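Local atomic coordinates of pleckstrin homology domain-containing family M member 2 (Homo sapiens, PDB entry 3CXB), a protein that interacts with the Salmonella effector SifA and probably with kinesin, and probably takes part in effector-induced endosomal tubulation. Residues A90-M93 against Q94-Q98. Numbering follows the deposited sequence.
Sequences AEWM and QHLCQ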
# COMPACT_ATOMS: atom_id res chain seq x y z
N ALA B 90 9.90 -6.35 0.25
CA ALA B 90 10.59 -6.43 -1.03
C ALA B 90 9.75 -7.23 -2.02
O ALA B 90 9.81 -7.01 -3.25
CB ALA B 90 11.92 -7.10 -0.84
N GLU B 91 8.96 -8.16 -1.49
CA GLU B 91 8.11 -8.98 -2.34
C GLU B 91 6.98 -8.13 -2.89
O GLU B 91 6.63 -8.21 -4.06
CB GLU B 91 7.55 -10.15 -1.56
CG GLU B 91 7.09 -11.27 -2.47
CD GLU B 91 6.63 -12.48 -1.72
OE1 GLU B 91 6.31 -13.49 -2.39
OE2 GLU B 91 6.60 -12.43 -0.47
N TRP B 92 6.42 -7.30 -2.02
CA TRP B 92 5.34 -6.42 -2.43
C TRP B 92 5.88 -5.44 -3.44
O TRP B 92 5.29 -5.23 -4.51
CB TRP B 92 4.77 -5.67 -1.23
CG TRP B 92 3.65 -6.39 -0.55
CD1 TRP B 92 3.63 -6.89 0.73
CD2 TRP B 92 2.36 -6.66 -1.10
NE1 TRP B 92 2.41 -7.44 1.01
CE2 TRP B 92 1.61 -7.32 -0.10
CE3 TRP B 92 1.77 -6.41 -2.34
CZ2 TRP B 92 0.29 -7.72 -0.30
CZ3 TRP B 92 0.47 -6.82 -2.55
CH2 TRP B 92 -0.26 -7.47 -1.53
N MET B 93 7.01 -4.83 -3.09
CA MET B 93 7.63 -3.83 -3.93
C MET B 93 7.81 -4.34 -5.34
O MET B 93 7.42 -3.68 -6.31
CB MET B 93 8.99 -3.43 -3.35
CG MET B 93 9.48 -2.07 -3.82
SD MET B 93 8.70 -0.70 -2.96
CE MET B 93 7.20 -0.49 -3.82
N GLN B 94 8.37 -5.53 -5.47
CA GLN B 94 8.62 -6.11 -6.78
C GLN B 94 7.34 -6.34 -7.58
O GLN B 94 7.31 -6.12 -8.79
CB GLN B 94 9.39 -7.41 -6.62
CG GLN B 94 9.73 -8.13 -7.90
CD GLN B 94 10.43 -9.45 -7.62
OE1 GLN B 94 11.53 -9.46 -7.06
NE2 GLN B 94 9.79 -10.56 -7.99
N HIS B 95 6.29 -6.79 -6.90
CA HIS B 95 5.03 -7.04 -7.59
C HIS B 95 4.39 -5.73 -8.02
O HIS B 95 4.03 -5.56 -9.18
CB HIS B 95 4.05 -7.83 -6.69
CG HIS B 95 4.34 -9.30 -6.61
ND1 HIS B 95 4.52 -10.09 -7.72
CD2 HIS B 95 4.46 -10.13 -5.54
CE1 HIS B 95 4.73 -11.34 -7.34
NE2 HIS B 95 4.70 -11.39 -6.02
N LEU B 96 4.25 -4.81 -7.09
CA LEU B 96 3.64 -3.52 -7.38
C LEU B 96 4.34 -2.73 -8.48
O LEU B 96 3.69 -2.13 -9.33
CB LEU B 96 3.58 -2.69 -6.11
CG LEU B 96 2.67 -3.27 -5.03
CD1 LEU B 96 2.83 -2.52 -3.73
CD2 LEU B 96 1.23 -3.21 -5.54
N CYS B 97 5.67 -2.70 -8.46
CA CYS B 97 6.40 -1.96 -9.47
C CYS B 97 6.26 -2.66 -10.80
O CYS B 97 6.30 -2.02 -11.86
CB CYS B 97 7.87 -1.83 -9.06
SG CYS B 97 8.09 -0.87 -7.52
N GLN B 98 6.07 -3.97 -10.75
CA GLN B 98 5.89 -4.74 -11.97
C GLN B 98 4.56 -4.31 -12.60
O GLN B 98 4.49 -4.00 -13.79
CB GLN B 98 5.86 -6.23 -11.63
CG GLN B 98 6.35 -7.14 -12.73
CD GLN B 98 6.77 -8.48 -12.17
OE1 GLN B 98 5.94 -9.33 -11.83
NE2 GLN B 98 8.07 -8.67 -12.04
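Trp92 and Leu96, one turn apart on the C-terminal helix of the pleckstrin homology fold, pack side by side on the face of helix 86-100 that caps the open end of the beta-barrel. Trp92 CE3 on the six-membered ring lies 4.2 Å from Leu96 CG, with the leucine branch point approaching the indole obliquely. Leu27 of strand 21-28 touches both residues, and Lys2 makes a cation-pi contact with the indole. Met93 and Cys97 form the next pair on this inward side, both resting on Cys57 of strand 54-59. The Met93 chain bends at chi2 (78°) and again at chi3 (-83°), bringing Met93 CE to 3.8 Å from Cys97 SG.

Packing is looser on the outer side, where Glu91 and Gln94 are exposed. Glu91 CG stands 4.2 Å from His95 CD2, and the carboxylate OE1 of Glu91 remains 4.5 Å from His95 NE2, not in contact; a charged histidine would probably feel a modest attraction. The other carboxylate oxygen, OE2, forms a salt bridge with Lys2. Gln94 runs extended from the helix, its CG anti to the backbone N, which carries the amide away from the preceding turn.

Four successive i+4 backbone hydrogen bonds, starting with Gln94 N to Ala90 O, hold the two turns together. The straightest is Leu96 N to Trp92 O, 2.8 Å long with an angle of 175° at the hydrogen.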